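Local coordinates for protein TCR beta chain (Gallus gallus, PDB 6LIR) that pairs with the TCR alpha chain to form the chicken alpha-beta T-cell receptor, which probably recognises antigen presented by MHC molecules, at residues Leu139-Ser144 / Phe199-Asn204. Sequence-based numbering, arbitrary orientation.
Sequences LVCLAS and FECIAN
C141 and C201 are joined covalently: SG of C141 lies 2.0 Å from SG of C201, and the torsion about that bond is -74°, a left-handed disulfide. In both cysteines SG is anti to the backbone N, and this shared setting carries each sulfur along its own strand, with CB of C141 3.6 Å from CB of C201. The bond holds the CA atoms of C141 and C201 6.5 Å apart, across two different sheets. This is the canonical intersheet disulfide of an immunoglobulin domain, here of the C1-set type, linking strands B and F.

Apolar contact is concentrated two residues earlier on each strand. CD1 of L139 reaches CG of F199 at 3.7 Å and sits 4.1 Å from the ring centroid, 29° off the normal, an off-centre CH-pi contact displaced toward CG. L139 has CG anti to its carbonyl carbon (chi1 -50°) and CD1 extended, anti to CA, which brings this methyl to the phenyl group; the two side chains cross at roughly a right angle.

W155 and V121 touch C141, and L153 and I123 touch C201, while F199 also packs on I187 and I218. Strand 136-146 pairs with 120-124 and 178-188, its outer face meeting L120 and W172 of the TCR alpha chain; strand 198-207 lies between 152-157 and 210-219 in the facing sheet.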
# COMPACT_ATOMS: atom_id res chain seq x y z
N LEU B 139 -18.20 -4.84 -6.17
CA LEU B 139 -17.98 -3.97 -7.32
C LEU B 139 -16.50 -4.02 -7.65
O LEU B 139 -15.66 -3.67 -6.81
CB LEU B 139 -18.42 -2.54 -7.03
CG LEU B 139 -19.81 -2.32 -6.44
CD1 LEU B 139 -20.04 -0.83 -6.18
CD2 LEU B 139 -20.87 -2.87 -7.37
N VAL B 140 -16.17 -4.47 -8.85
CA VAL B 140 -14.78 -4.59 -9.27
C VAL B 140 -14.49 -3.46 -10.24
O VAL B 140 -15.10 -3.36 -11.32
CB VAL B 140 -14.50 -5.96 -9.90
CG1 VAL B 140 -13.02 -6.11 -10.18
CG2 VAL B 140 -15.00 -7.06 -8.98
N CYS B 141 -13.55 -2.60 -9.87
CA CYS B 141 -13.02 -1.58 -10.75
C CYS B 141 -11.70 -2.07 -11.32
O CYS B 141 -10.81 -2.48 -10.56
CB CYS B 141 -12.82 -0.27 -9.99
SG CYS B 141 -12.14 1.06 -10.97
N LEU B 142 -11.56 -2.01 -12.64
CA LEU B 142 -10.34 -2.46 -13.30
C LEU B 142 -9.72 -1.29 -14.04
O LEU B 142 -10.37 -0.67 -14.90
CB LEU B 142 -10.63 -3.62 -14.26
CG LEU B 142 -9.48 -4.02 -15.19
CD1 LEU B 142 -8.34 -4.67 -14.41
CD2 LEU B 142 -9.97 -4.95 -16.29
N ALA B 143 -8.46 -1.01 -13.75
CA ALA B 143 -7.66 -0.09 -14.55
C ALA B 143 -6.66 -0.93 -15.33
O ALA B 143 -5.88 -1.68 -14.74
CB ALA B 143 -6.95 0.94 -13.67
N SER B 144 -6.70 -0.80 -16.66
CA SER B 144 -5.81 -1.57 -17.51
C SER B 144 -5.33 -0.71 -18.66
O SER B 144 -5.90 0.35 -18.95
CB SER B 144 -6.50 -2.83 -18.05
OG SER B 144 -7.76 -2.50 -18.62
N PHE B 199 -21.44 5.13 -6.75
CA PHE B 199 -20.23 4.38 -6.45
C PHE B 199 -19.18 4.75 -7.49
O PHE B 199 -19.33 4.45 -8.67
CB PHE B 199 -20.49 2.87 -6.45
CG PHE B 199 -21.53 2.44 -5.45
CD1 PHE B 199 -21.20 2.29 -4.11
CD2 PHE B 199 -22.83 2.20 -5.86
CE1 PHE B 199 -22.17 1.89 -3.20
CE2 PHE B 199 -23.79 1.81 -4.95
CZ PHE B 199 -23.46 1.65 -3.62
N GLU B 200 -18.13 5.43 -7.03
CA GLU B 200 -17.17 6.09 -7.90
C GLU B 200 -15.80 5.49 -7.68
O GLU B 200 -15.27 5.49 -6.56
CB GLU B 200 -17.17 7.60 -7.62
CG GLU B 200 -16.08 8.39 -8.31
CD GLU B 200 -16.33 9.88 -8.22
OE1 GLU B 200 -15.64 10.65 -8.92
OE2 GLU B 200 -17.23 10.28 -7.44
N CYS B 201 -15.21 4.99 -8.76
CA CYS B 201 -13.84 4.52 -8.77
C CYS B 201 -13.00 5.53 -9.53
O CYS B 201 -13.33 5.87 -10.67
CB CYS B 201 -13.73 3.14 -9.42
SG CYS B 201 -12.02 2.58 -9.64
N ILE B 202 -11.90 5.96 -8.93
CA ILE B 202 -11.05 7.01 -9.51
C ILE B 202 -9.65 6.45 -9.71
O ILE B 202 -9.07 5.86 -8.80
CB ILE B 202 -11.01 8.26 -8.60
CG1 ILE B 202 -12.41 8.83 -8.40
CG2 ILE B 202 -10.06 9.31 -9.17
CD1 ILE B 202 -12.63 9.40 -7.01
N ALA B 203 -9.09 6.68 -10.89
CA ALA B 203 -7.72 6.31 -11.17
C ALA B 203 -6.90 7.58 -11.30
O ALA B 203 -7.16 8.41 -12.17
CB ALA B 203 -7.63 5.47 -12.45
N ASN B 204 -5.92 7.74 -10.42
CA ASN B 204 -5.03 8.89 -10.43
C ASN B 204 -3.69 8.46 -10.99
O ASN B 204 -3.14 7.43 -10.57
CB ASN B 204 -4.88 9.49 -9.03
CG ASN B 204 -6.22 9.91 -8.43
OD1 ASN B 204 -6.90 10.78 -8.97
ND2 ASN B 204 -6.60 9.28 -7.33